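Local coordinates for protein putative oxidoreductase (Thermus thermophilus, PDB 2ISM) that is probably an oxidoreductase with a six-bladed beta-propeller fold and binds calcium, its precise function being unassigned, at residues G43-E48 with L80-R85; Y93-V98 with N105-L110; G133-G138 with T152-E157; E195-G200 with N235-G240. All blocks are in the same frame, centred on the assembly; numbering follows the deposited sequence.

Overall arrangement
Six antiparallel four-stranded sheets form the blades of a beta-propeller. Contact 1 packs strand 44-48 of one blade on strand 77-82 of the next; contact 2 is the central hairpin of that second blade. Their centres lie about 12 Å apart, and Ala81 O and Tyr93 N probably hydrogen-bond across the shared sheet. Contact 3 joins two loops of the following blade; its centre is about 15 Å from that of contact 2, which it touches through Tyr95 and Ser136. Contact 4 joins this blade to the one after it, with centres of contacts 3 and 4 about 16 Å apart. The bound calcium ion is about 9 Å from the side chain of Ile237 in contact 4; the side chain of Glu154 in contact 3 is about 11 Å away.

Contact 1 of 4, residues G43-E48 with L80-R85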
loop_
_atom_site.group_PDB
_atom_site.type_symbol
_atom_site.label_atom_id
_atom_site.label_comp_id
_atom_site.label_asym_id
_atom_site.label_seq_id
_atom_site.Cartn_x
_atom_site.Cartn_y
_atom_site.Cartn_z
ATOM N N GLY B 43 -15.874 2.318 -13.902
ATOM C CA GLY B 43 -16.989 2.937 -13.208
ATOM C C GLY B 43 -17.050 2.539 -11.742
ATOM O O GLY B 43 -16.319 1.658 -11.294
ATOM N N MET B 44 -17.931 3.185 -10.989
ATOM C CA MET B 44 -18.069 2.890 -9.571
ATOM C C MET B 44 -19.532 2.952 -9.146
ATOM O O MET B 44 -20.212 3.946 -9.406
ATOM C CB MET B 44 -17.256 3.898 -8.762
ATOM C CG MET B 44 -17.166 3.614 -7.279
ATOM S SD MET B 44 -16.227 4.912 -6.437
ATOM C CE MET B 44 -14.760 4.957 -7.450
ATOM N N LEU B 45 -20.016 1.890 -8.505
ATOM C CA LEU B 45 -21.391 1.865 -8.027
ATOM C C LEU B 45 -21.389 2.285 -6.560
ATOM O O LEU B 45 -20.539 1.861 -5.775
ATOM C CB LEU B 45 -21.996 0.466 -8.183
ATOM C CG LEU B 45 -22.122 -0.054 -9.617
ATOM C CD1 LEU B 45 -22.735 -1.452 -9.610
ATOM C CD2 LEU B 45 -22.990 0.899 -10.431
ATOM N N ILE B 46 -22.343 3.129 -6.198
ATOM C CA ILE B 46 -22.445 3.635 -4.840
ATOM C C ILE B 46 -23.858 3.407 -4.328
ATOM O O ILE B 46 -24.815 3.897 -4.922
ATOM C CB ILE B 46 -22.181 5.154 -4.797
ATOM C CG1 ILE B 46 -20.878 5.486 -5.524
ATOM C CG2 ILE B 46 -22.132 5.629 -3.350
ATOM C CD1 ILE B 46 -20.689 6.981 -5.788
ATOM N N ALA B 47 -23.988 2.668 -3.234
ATOM C CA ALA B 47 -25.303 2.416 -2.659
ATOM C C ALA B 47 -25.643 3.487 -1.628
ATOM O O ALA B 47 -24.931 3.645 -0.638
ATOM C CB ALA B 47 -25.335 1.032 -2.008
ATOM N N GLU B 48 -26.721 4.230 -1.872
ATOM C CA GLU B 48 -27.176 5.265 -0.942
ATOM C C GLU B 48 -28.312 4.642 -0.138
ATOM O O GLU B 48 -29.250 4.093 -0.707
ATOM C CB GLU B 48 -27.687 6.489 -1.699
ATOM C CG GLU B 48 -26.590 7.356 -2.298
ATOM C CD GLU B 48 -27.156 8.579 -2.994
ATOM O OE1 GLU B 48 -27.740 8.419 -4.083
ATOM O OE2 GLU B 48 -27.036 9.694 -2.444
ATOM N N LEU B 80 -23.580 -3.920 -0.912
ATOM C CA LEU B 80 -23.571 -4.013 -2.372
ATOM C C LEU B 80 -22.345 -4.817 -2.806
ATOM O O LEU B 80 -21.259 -4.624 -2.262
ATOM C CB LEU B 80 -23.494 -2.603 -2.973
ATOM C CG LEU B 80 -23.716 -2.398 -4.470
ATOM C CD1 LEU B 80 -25.192 -2.576 -4.798
ATOM C CD2 LEU B 80 -23.258 -1.000 -4.861
ATOM N N ALA B 81 -22.511 -5.718 -3.771
ATOM C CA ALA B 81 -21.374 -6.505 -4.251
ATOM C C ALA B 81 -21.619 -7.088 -5.633
ATOM O O ALA B 81 -22.706 -7.582 -5.925
ATOM C CB ALA B 81 -21.048 -7.625 -3.265
ATOM N N LEU B 82 -20.601 -7.028 -6.486
ATOM C CA LEU B 82 -20.719 -7.567 -7.837
ATOM C C LEU B 82 -20.500 -9.077 -7.807
ATOM O O LEU B 82 -19.763 -9.586 -6.959
ATOM C CB LEU B 82 -19.669 -6.936 -8.765
ATOM C CG LEU B 82 -19.591 -5.412 -8.873
ATOM C CD1 LEU B 82 -18.446 -5.034 -9.802
ATOM C CD2 LEU B 82 -20.903 -4.856 -9.400
ATOM N N HIS B 83 -21.143 -9.787 -8.728
ATOM C CA HIS B 83 -20.986 -11.235 -8.823
ATOM C C HIS B 83 -19.496 -11.484 -9.070
ATOM O O HIS B 83 -18.847 -10.712 -9.767
ATOM C CB HIS B 83 -21.817 -11.771 -9.997
ATOM C CG HIS B 83 -21.842 -13.264 -10.096
ATOM N ND1 HIS B 83 -20.729 -14.008 -10.427
ATOM C CD2 HIS B 83 -22.846 -14.152 -9.909
ATOM C CE1 HIS B 83 -21.048 -15.290 -10.439
ATOM N NE2 HIS B 83 -22.326 -15.404 -10.127
ATOM N N PRO B 84 -18.932 -12.554 -8.487
ATOM C CA PRO B 84 -17.507 -12.854 -8.679
ATOM C C PRO B 84 -17.065 -12.917 -10.143
ATOM O O PRO B 84 -15.925 -12.578 -10.467
ATOM C CB PRO B 84 -17.343 -14.196 -7.969
ATOM C CG PRO B 84 -18.307 -14.080 -6.842
ATOM C CD PRO B 84 -19.534 -13.492 -7.526
ATOM N N ARG B 85 -17.963 -13.353 -11.022
ATOM C CA ARG B 85 -17.652 -13.460 -12.448
ATOM C C ARG B 85 -18.296 -12.354 -13.286
ATOM O O ARG B 85 -18.600 -12.543 -14.465
ATOM C CB ARG B 85 -18.075 -14.835 -12.975
ATOM C CG ARG B 85 -17.380 -15.992 -12.263
ATOM C CD ARG B 85 -17.518 -17.307 -13.017
ATOM N NE ARG B 85 -18.894 -17.793 -13.081
ATOM C CZ ARG B 85 -19.606 -18.164 -12.020
ATOM N NH1 ARG B 85 -19.077 -18.105 -10.806
ATOM N NH2 ARG B 85 -20.847 -18.606 -12.176
#
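Leu80 carries most of this contact, pushing its CD2 methyl between Leu45 and Ala47, which point toward it from strand 44-48. A chi1 of -169° sets its CG anti to the backbone N; the CD2 branch is the one that meets the other strand, 3.8 Å from Leu45 CB and 4.1 Å from Ala47 CB. The same methyl lies beside the chain of strand 44-48, 4.1 Å from Leu45 O, while Leu80 CB itself approaches Ala47 CB at 4.2 Å. Behind it, Leu80 rests on Val92 and Ala94 of its own sheet. Ala81 turns the other way and meets Ile140 and Phe142 of the next blade, so the alternation along strand 77-82 serves two neighbouring blades in turn. Leu82 returns to the first side. Its CD2 lies 3.9 Å from Leu45 CD1, the two leucine side chains crossing obliquely at their methyl ends. After Leu82 the chain leaves the interface.

The short strand segments 44-48 and 80-82 run roughly antiparallel, 154° apart, but their axes come no closer than 8.3 Å. That is the spacing of two stacked sheets rather than of paired strands, and each strand bonds within its own blade, Leu45 with Ala37 and Tyr93 with Ala81. These two segments of adjoining propeller blades therefore meet through apolar side chains, a fit of leucine and alanine methyls with no hydrogen bond between them.

Contact 2 of 4, residues Y93-V98 with N105-L110; sequences YAYRTV and NQVVRL
Val107 and Val108 form the apolar centre of this antiparallel beta hairpin, which supplies the two middle strands of a propeller blade. On one face of the sheet Val108 CG2 lies 4.1 Å from Ala94 CB; on the other, Val107 sets CG2 4.0 Å from Tyr95 CD1, crossing that side chain at about a right angle, and turns CG1 to the edge of the Tyr93 ring. Val150 of the following blade covers Tyr95 and Val107.

The backbones are paired in strict alternation. Ala94 with Val108 and Arg96 with Gln106 are hydrogen-bonded pairs, each with two N-H...O bonds, the shortest being Val108 N to Ala94 O at 2.8 Å. Tyr93 with Arg109, Tyr95 with Val107 and Thr97 with Asn105 are the non-hydrogen-bonded pairs between and beyond them, where CA-H groups lean on the same carbonyls.

At the polar edge, Tyr95 OH lies 3.4 Å from Asn105 CB and makes a weak hydrogen bond to Ser136 O, and Thr97 OG1 is bonded to Gly76 N. On the face of Ala94, Arg96 and Gln106 run side by side, pointing the same way. At the other end Arg109 and Tyr93 do likewise, with Arg109 CG 4.0 Å from the ring centroid in a CH-pi contact over the face. A bend at chi3 (82°) turns NE out of the line of the chain; NE pairs with Asp120, and NH1 also meets Glu177. Tyr93 OH, already bonded to Pro176 O, takes a nearly straight bond (170°) from Arg109 NH1 at 3.2 Å; the Tyr93 oxygen lies 3° out of the guanidinium plane.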
loop_
_atom_site.group_PDB
_atom_site.type_symbol
_atom_site.label_atom_id
_atom_site.label_comp_id
_atom_site.label_asym_id
_atom_site.label_seq_id
_atom_site.Cartn_x
_atom_site.Cartn_y
_atom_site.Cartn_z
ATOM N N TYR B 93 -25.286 -7.619 -6.528
ATOM C CA TYR B 93 -26.003 -8.018 -5.326
ATOM C C TYR B 93 -26.180 -6.835 -4.395
ATOM O O TYR B 93 -25.317 -5.962 -4.313
ATOM C CB TYR B 93 -25.257 -9.148 -4.613
ATOM C CG TYR B 93 -25.283 -10.450 -5.391
ATOM C CD1 TYR B 93 -26.074 -11.522 -4.971
ATOM C CD2 TYR B 93 -24.540 -10.597 -6.562
ATOM C CE1 TYR B 93 -26.123 -12.706 -5.693
ATOM C CE2 TYR B 93 -24.582 -11.781 -7.299
ATOM C CZ TYR B 93 -25.376 -12.828 -6.858
ATOM O OH TYR B 93 -25.433 -13.996 -7.589
ATOM N N ALA B 94 -27.311 -6.805 -3.704
ATOM C CA ALA B 94 -27.596 -5.723 -2.775
ATOM C C ALA B 94 -28.397 -6.243 -1.599
ATOM O O ALA B 94 -29.235 -7.133 -1.756
ATOM C CB ALA B 94 -28.369 -4.616 -3.484
ATOM N N TYR B 95 -28.120 -5.683 -0.423
ATOM C CA TYR B 95 -28.806 -6.039 0.817
ATOM C C TYR B 95 -29.758 -4.884 1.096
ATOM O O TYR B 95 -29.326 -3.733 1.130
ATOM C CB TYR B 95 -27.788 -6.145 1.961
ATOM C CG TYR B 95 -28.346 -6.612 3.295
ATOM C CD1 TYR B 95 -28.008 -7.866 3.810
ATOM C CD2 TYR B 95 -29.176 -5.790 4.060
ATOM C CE1 TYR B 95 -28.478 -8.291 5.057
ATOM C CE2 TYR B 95 -29.660 -6.207 5.311
ATOM C CZ TYR B 95 -29.303 -7.456 5.801
ATOM O OH TYR B 95 -29.753 -7.879 7.032
ATOM N N ARG B 96 -31.045 -5.170 1.290
ATOM C CA ARG B 96 -31.993 -4.092 1.560
ATOM C C ARG B 96 -33.107 -4.465 2.531
ATOM O O ARG B 96 -33.474 -5.636 2.667
ATOM C CB ARG B 96 -32.648 -3.608 0.254
ATOM C CG ARG B 96 -33.591 -4.638 -0.370
ATOM C CD ARG B 96 -34.504 -4.021 -1.423
ATOM N NE ARG B 96 -35.322 -5.036 -2.083
ATOM C CZ ARG B 96 -36.248 -4.779 -3.003
ATOM N NH1 ARG B 96 -36.487 -3.528 -3.379
ATOM N NH2 ARG B 96 -36.924 -5.778 -3.560
ATOM N N THR B 97 -33.639 -3.445 3.201
ATOM C CA THR B 97 -34.754 -3.623 4.117
ATOM C C THR B 97 -35.965 -3.258 3.257
ATOM O O THR B 97 -36.007 -2.173 2.668
ATOM C CB THR B 97 -34.682 -2.640 5.307
ATOM O OG1 THR B 97 -33.350 -2.616 5.837
ATOM C CG2 THR B 97 -35.646 -3.074 6.411
ATOM N N VAL B 98 -36.938 -4.158 3.161
ATOM C CA VAL B 98 -38.121 -3.885 2.353
ATOM C C VAL B 98 -39.388 -4.000 3.201
ATOM O O VAL B 98 -39.419 -4.745 4.184
ATOM C CB VAL B 98 -38.196 -4.855 1.137
ATOM C CG1 VAL B 98 -38.600 -6.247 1.588
ATOM C CG2 VAL B 98 -39.166 -4.312 0.098
ATOM N N ASN B 105 -35.483 -7.917 5.991
ATOM C CA ASN B 105 -34.272 -7.636 5.232
ATOM C C ASN B 105 -34.092 -8.781 4.234
ATOM O O ASN B 105 -34.580 -9.894 4.449
ATOM C CB ASN B 105 -33.048 -7.526 6.156
ATOM C CG ASN B 105 -32.972 -6.178 6.872
ATOM O OD1 ASN B 105 -33.063 -6.095 8.102
ATOM N ND2 ASN B 105 -32.805 -5.120 6.101
ATOM N N GLN B 106 -33.412 -8.502 3.133
ATOM C CA GLN B 106 -33.193 -9.512 2.114
ATOM C C GLN B 106 -32.008 -9.139 1.253
ATOM O O GLN B 106 -31.570 -7.992 1.239
ATOM C CB GLN B 106 -34.426 -9.632 1.210
ATOM C CG GLN B 106 -34.898 -8.299 0.656
ATOM C CD GLN B 106 -36.002 -8.431 -0.382
ATOM O OE1 GLN B 106 -36.928 -9.233 -0.238
ATOM N NE2 GLN B 106 -35.915 -7.623 -1.427
ATOM N N VAL B 107 -31.492 -10.132 0.545
ATOM C CA VAL B 107 -30.401 -9.919 -0.379
ATOM C C VAL B 107 -31.049 -10.131 -1.730
ATOM O O VAL B 107 -31.682 -11.160 -1.964
ATOM C CB VAL B 107 -29.274 -10.954 -0.216
ATOM C CG1 VAL B 107 -28.261 -10.778 -1.342
ATOM C CG2 VAL B 107 -28.586 -10.775 1.136
ATOM N N VAL B 108 -30.923 -9.146 -2.605
ATOM C CA VAL B 108 -31.497 -9.250 -3.933
ATOM C C VAL B 108 -30.367 -9.199 -4.945
ATOM O O VAL B 108 -29.218 -8.927 -4.601
ATOM C CB VAL B 108 -32.498 -8.104 -4.221
ATOM C CG1 VAL B 108 -33.689 -8.213 -3.283
ATOM C CG2 VAL B 108 -31.814 -6.749 -4.061
ATOM N N ARG B 109 -30.708 -9.472 -6.193
ATOM C CA ARG B 109 -29.746 -9.466 -7.273
ATOM C C ARG B 109 -30.352 -8.672 -8.429
ATOM O O ARG B 109 -31.529 -8.843 -8.742
ATOM C CB ARG B 109 -29.478 -10.913 -7.700
ATOM C CG ARG B 109 -28.384 -11.088 -8.708
ATOM C CD ARG B 109 -28.017 -12.557 -8.865
ATOM N NE ARG B 109 -28.898 -13.301 -9.762
ATOM C CZ ARG B 109 -28.652 -14.545 -10.164
ATOM N NH1 ARG B 109 -27.559 -15.168 -9.740
ATOM N NH2 ARG B 109 -29.482 -15.163 -10.996
ATOM N N LEU B 110 -29.559 -7.798 -9.043
ATOM C CA LEU B 110 -30.019 -7.003 -10.180
ATOM C C LEU B 110 -29.271 -7.453 -11.431
ATOM O O LEU B 110 -28.109 -7.856 -11.353
ATOM C CB LEU B 110 -29.733 -5.510 -9.970
ATOM C CG LEU B 110 -30.257 -4.766 -8.742
ATOM C CD1 LEU B 110 -30.132 -3.268 -8.993
ATOM C CD2 LEU B 110 -31.702 -5.128 -8.481
#

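Contact 3 of 4, residues G133-G138 with T152-E157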
loop_
_atom_site.group_PDB
_atom_site.type_symbol
_atom_site.label_atom_id
_atom_site.label_comp_id
_atom_site.label_asym_id
_atom_site.label_seq_id
_atom_site.Cartn_x
_atom_site.Cartn_y
_atom_site.Cartn_z
ATOM N N GLY B 133 -36.258 -0.162 12.674
ATOM C CA GLY B 133 -35.176 -0.181 11.700
ATOM C C GLY B 133 -33.761 -0.253 12.251
ATOM O O GLY B 133 -32.792 -0.025 11.519
ATOM N N LEU B 134 -33.626 -0.578 13.530
ATOM C CA LEU B 134 -32.307 -0.665 14.147
ATOM C C LEU B 134 -31.733 -2.075 14.063
ATOM O O LEU B 134 -32.475 -3.055 13.972
ATOM C CB LEU B 134 -32.383 -0.234 15.611
ATOM C CG LEU B 134 -33.045 1.122 15.882
ATOM C CD1 LEU B 134 -33.029 1.397 17.380
ATOM C CD2 LEU B 134 -32.314 2.220 15.133
ATOM N N HIS B 135 -30.407 -2.159 14.094
ATOM C CA HIS B 135 -29.688 -3.429 14.042
ATOM C C HIS B 135 -30.085 -4.339 12.887
ATOM O O HIS B 135 -30.534 -5.471 13.097
ATOM C CB HIS B 135 -29.842 -4.187 15.365
ATOM C CG HIS B 135 -29.260 -3.469 16.545
ATOM N ND1 HIS B 135 -29.124 -4.065 17.783
ATOM C CD2 HIS B 135 -28.804 -2.202 16.687
ATOM C CE1 HIS B 135 -28.612 -3.194 18.634
ATOM N NE2 HIS B 135 -28.408 -2.055 17.996
ATOM N N SER B 136 -29.903 -3.842 11.667
ATOM C CA SER B 136 -30.220 -4.610 10.468
ATOM C C SER B 136 -28.979 -5.196 9.795
ATOM O O SER B 136 -29.095 -5.857 8.766
ATOM C CB SER B 136 -30.972 -3.736 9.458
ATOM O OG SER B 136 -32.345 -3.631 9.796
ATOM N N GLY B 137 -27.799 -4.963 10.369
ATOM C CA GLY B 137 -26.575 -5.480 9.763
ATOM C C GLY B 137 -26.473 -4.917 8.359
ATOM O O GLY B 137 -26.551 -3.700 8.187
ATOM N N GLY B 138 -26.270 -5.776 7.359
ATOM C CA GLY B 138 -26.249 -5.288 5.992
ATOM C C GLY B 138 -25.024 -5.361 5.104
ATOM O O GLY B 138 -25.136 -5.085 3.911
ATOM N N THR B 152 -25.775 -9.772 9.517
ATOM C CA THR B 152 -27.134 -9.405 9.917
ATOM C C THR B 152 -27.160 -8.987 11.382
ATOM O O THR B 152 -26.345 -9.454 12.182
ATOM C CB THR B 152 -28.122 -10.579 9.745
ATOM O OG1 THR B 152 -27.843 -11.591 10.723
ATOM C CG2 THR B 152 -28.004 -11.178 8.351
ATOM N N GLY B 153 -28.095 -8.107 11.727
ATOM C CA GLY B 153 -28.213 -7.651 13.101
ATOM C C GLY B 153 -29.318 -8.420 13.793
ATOM O O GLY B 153 -30.090 -9.114 13.126
ATOM N N GLU B 154 -29.398 -8.324 15.118
ATOM C CA GLU B 154 -30.449 -9.034 15.845
ATOM C C GLU B 154 -31.656 -8.144 16.144
ATOM O O GLU B 154 -32.426 -8.411 17.063
ATOM C CB GLU B 154 -29.902 -9.670 17.141
ATOM C CG GLU B 154 -28.788 -8.911 17.851
ATOM C CD GLU B 154 -29.246 -7.607 18.480
ATOM O OE1 GLU B 154 -29.093 -7.463 19.712
ATOM O OE2 GLU B 154 -29.752 -6.728 17.749
ATOM N N VAL B 155 -31.809 -7.098 15.335
ATOM C CA VAL B 155 -32.918 -6.147 15.429
ATOM C C VAL B 155 -33.364 -5.755 16.836
ATOM O O VAL B 155 -34.554 -5.569 17.089
ATOM C CB VAL B 155 -34.144 -6.661 14.634
ATOM C CG1 VAL B 155 -33.737 -6.919 13.192
ATOM C CG2 VAL B 155 -34.708 -7.937 15.270
ATOM N N TYR B 156 -32.398 -5.607 17.736
ATOM C CA TYR B 156 -32.655 -5.225 19.123
ATOM C C TYR B 156 -33.405 -6.281 19.937
ATOM O O TYR B 156 -34.040 -5.975 20.945
ATOM C CB TYR B 156 -33.403 -3.888 19.190
ATOM C CG TYR B 156 -32.674 -2.850 20.014
ATOM C CD1 TYR B 156 -31.823 -1.922 19.418
ATOM C CD2 TYR B 156 -32.802 -2.829 21.403
ATOM C CE1 TYR B 156 -31.115 -0.994 20.189
ATOM C CE2 TYR B 156 -32.101 -1.912 22.180
ATOM C CZ TYR B 156 -31.263 -0.999 21.570
ATOM O OH TYR B 156 -30.579 -0.091 22.349
ATOM N N GLU B 157 -33.333 -7.524 19.477
ATOM C CA GLU B 157 -33.936 -8.661 20.165
ATOM C C GLU B 157 -32.721 -9.568 20.318
ATOM O O GLU B 157 -32.555 -10.557 19.607
ATOM C CB GLU B 157 -35.033 -9.289 19.297
ATOM C CG GLU B 157 -36.332 -8.470 19.303
ATOM C CD GLU B 157 -37.322 -8.873 18.215
ATOM O OE1 GLU B 157 -37.417 -10.078 17.900
ATOM O OE2 GLU B 157 -38.019 -7.980 17.686
#
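The His135 imidazole carries the Tyr156 phenol over one face and the Glu154 carboxylate at its edge. The two rings form an offset stack with centroids 4.7 Å apart and planes inclined by 29°, and the overlap is partial: Tyr156 CD1 sits toward the rim, 3.5 Å from His135 CE1. Leu134 runs alongside the phenol, its CD1 4.1 Å from Tyr156 CD1.

At the edge, His135 ND1 donates to Glu154 OE2 at 2.7 Å. The oxygen lies in the imidazole plane, whereas the N-H reaches it from above the carboxylate plane. Tyr156 N donates a hydrogen bond to the same oxygen at 2.9 Å from the opposite face, within the type I' turn from Glu154 to Glu157. The other oxygen, Glu154 OE1, is bonded to Trp245 NE1.

The backbones also join. Val155 N bonds to His135 O at 3.0 Å, and Gly153 CA makes a CA-H...O contact of 3.2 Å with that same His135 O. Ser136, turned away from segment 152-157, bonds Ser75 through OG.

These loops flank strands 140-142 and 148-151 of one propeller blade. A single carboxylate oxygen gripped from both faces ties the turn to the imidazole; ND1 is committed as donor and Tyr156 lies across one face, which probably limits the tilt and rotation of the ring.

Contact 4 of 4, residues E195-G200 with N235-G240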
loop_
_atom_site.group_PDB
_atom_site.type_symbol
_atom_site.label_atom_id
_atom_site.label_comp_id
_atom_site.label_asym_id
_atom_site.label_seq_id
_atom_site.Cartn_x
_atom_site.Cartn_y
_atom_site.Cartn_z
ATOM N N GLU B 195 -27.796 -21.643 6.360
ATOM C CA GLU B 195 -27.057 -20.497 5.833
ATOM C C GLU B 195 -26.061 -19.913 6.839
ATOM O O GLU B 195 -25.137 -19.199 6.456
ATOM C CB GLU B 195 -28.022 -19.385 5.402
ATOM C CG GLU B 195 -29.044 -19.801 4.347
ATOM C CD GLU B 195 -30.308 -20.394 4.945
ATOM O OE1 GLU B 195 -30.297 -20.753 6.141
ATOM O OE2 GLU B 195 -31.313 -20.503 4.211
ATOM N N VAL B 196 -26.242 -20.224 8.120
ATOM C CA VAL B 196 -25.374 -19.678 9.166
ATOM C C VAL B 196 -23.911 -20.100 9.129
ATOM O O VAL B 196 -23.596 -21.290 9.103
ATOM C CB VAL B 196 -25.927 -20.002 10.572
ATOM C CG1 VAL B 196 -24.941 -19.548 11.646
ATOM C CG2 VAL B 196 -27.261 -19.313 10.768
ATOM N N TYR B 197 -23.028 -19.104 9.134
ATOM C CA TYR B 197 -21.592 -19.337 9.124
ATOM C C TYR B 197 -21.065 -19.110 10.542
ATOM O O TYR B 197 -20.287 -19.916 11.054
ATOM C CB TYR B 197 -20.905 -18.383 8.151
ATOM C CG TYR B 197 -19.444 -18.693 7.907
ATOM C CD1 TYR B 197 -19.061 -19.834 7.198
ATOM C CD2 TYR B 197 -18.444 -17.834 8.363
ATOM C CE1 TYR B 197 -17.715 -20.108 6.945
ATOM C CE2 TYR B 197 -17.098 -18.096 8.120
ATOM C CZ TYR B 197 -16.743 -19.231 7.408
ATOM O OH TYR B 197 -15.417 -19.475 7.139
ATOM N N SER B 198 -21.480 -18.005 11.164
ATOM C CA SER B 198 -21.087 -17.693 12.541
ATOM C C SER B 198 -22.263 -17.029 13.261
ATOM O O SER B 198 -23.142 -16.454 12.623
ATOM C CB SER B 198 -19.847 -16.782 12.581
ATOM O OG SER B 198 -20.096 -15.506 12.024
ATOM N N LEU B 199 -22.291 -17.121 14.585
ATOM C CA LEU B 199 -23.393 -16.540 15.351
ATOM C C LEU B 199 -22.891 -15.739 16.546
ATOM O O LEU B 199 -21.689 -15.616 16.756
ATOM C CB LEU B 199 -24.340 -17.644 15.839
ATOM C CG LEU B 199 -23.784 -18.641 16.866
ATOM C CD1 LEU B 199 -24.940 -19.313 17.596
ATOM C CD2 LEU B 199 -22.896 -19.671 16.181
ATOM N N GLY B 200 -23.821 -15.202 17.330
ATOM C CA GLY B 200 -23.443 -14.423 18.497
ATOM C C GLY B 200 -22.958 -13.023 18.166
ATOM O O GLY B 200 -22.078 -12.485 18.844
ATOM N N ASN B 235 -13.532 -8.911 15.104
ATOM C CA ASN B 235 -13.453 -10.343 15.357
ATOM C C ASN B 235 -12.791 -11.109 14.219
ATOM O O ASN B 235 -12.854 -10.705 13.056
ATOM C CB ASN B 235 -14.862 -10.922 15.571
ATOM C CG ASN B 235 -15.555 -10.359 16.794
ATOM O OD1 ASN B 235 -16.570 -9.664 16.689
ATOM N ND2 ASN B 235 -15.018 -10.662 17.964
ATOM N N LEU B 236 -12.144 -12.214 14.575
ATOM C CA LEU B 236 -11.518 -13.100 13.605
ATOM C C LEU B 236 -12.573 -14.195 13.507
ATOM O O LEU B 236 -12.761 -14.973 14.448
ATOM C CB LEU B 236 -10.200 -13.662 14.152
ATOM C CG LEU B 236 -9.460 -14.704 13.304
ATOM C CD1 LEU B 236 -9.297 -14.199 11.883
ATOM C CD2 LEU B 236 -8.093 -14.991 13.924
ATOM N N ILE B 237 -13.271 -14.237 12.378
ATOM C CA ILE B 237 -14.357 -15.192 12.171
ATOM C C ILE B 237 -13.935 -16.578 11.701
ATOM O O ILE B 237 -13.259 -16.722 10.683
ATOM C CB ILE B 237 -15.389 -14.630 11.146
ATOM C CG1 ILE B 237 -15.815 -13.212 11.547
ATOM C CG2 ILE B 237 -16.613 -15.540 11.076
ATOM C CD1 ILE B 237 -16.519 -13.125 12.878
ATOM N N VAL B 238 -14.346 -17.597 12.451
ATOM C CA VAL B 238 -14.049 -18.982 12.093
ATOM C C VAL B 238 -15.390 -19.672 11.883
ATOM O O VAL B 238 -16.381 -19.309 12.515
ATOM C CB VAL B 238 -13.262 -19.725 13.212
ATOM C CG1 VAL B 238 -11.938 -19.022 13.476
ATOM C CG2 VAL B 238 -14.092 -19.804 14.483
ATOM N N PRO B 239 -15.447 -20.665 10.980
ATOM C CA PRO B 239 -16.697 -21.381 10.717
ATOM C C PRO B 239 -17.291 -21.970 11.994
ATOM O O PRO B 239 -16.587 -22.633 12.764
ATOM C CB PRO B 239 -16.272 -22.468 9.732
ATOM C CG PRO B 239 -15.130 -21.841 9.010
ATOM C CD PRO B 239 -14.364 -21.173 10.121
ATOM N N GLY B 240 -18.578 -21.710 12.211
ATOM C CA GLY B 240 -19.262 -22.222 13.385
ATOM C C GLY B 240 -18.980 -21.448 14.660
ATOM O O GLY B 240 -19.535 -21.760 15.708
#
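Tyr197 meets Pro239 and Gly240 in a partly buried contact between neighbouring propeller blades, where the last strand of one sheet, 196-199, passes the loop that follows strand 232-237 of the next. The touching chains run at 93° to each other, so they cross instead of pairing along their length; a single backbone hydrogen bond links them, Gly240 N to Tyr197 O, 2.7 Å long. A little farther on, Leu199 makes backbone bonds with Gly241 and Tyr243.

Around this bond the tyrosine ring is held on two sides. The ring and Pro239 lie side by side, pointing the same way. Pro239 CA stands over one face, 4.1 Å from the centroid in a CH-pi contact, while Pro239 CG closes on Tyr197 OH at 3.0 Å, a tight approach. Ile237 CG2 comes to the ring edge, 3.9 Å from Tyr197 CE2, and also touches Ser198 OG at 3.6 Å. That hydroxyl has its polar partner in His201 NE2. Tyr149 meets the Tyr197 ring edge-to-face from within its own blade.

Tyr243 OH bonds both Leu236 O and Val238 N, and Tyr243 with Glu233 belongs to the calcium site, linking segment 235-240 to that site; the ion is about 9 Å from the Ile237 side chain. On the other segment Tyr197 and Ser198 both face Ile171, a classic beta bulge: the chain turns a corner at this bulge, and the Tyr197 carbonyl there accepts from the adjoining blade.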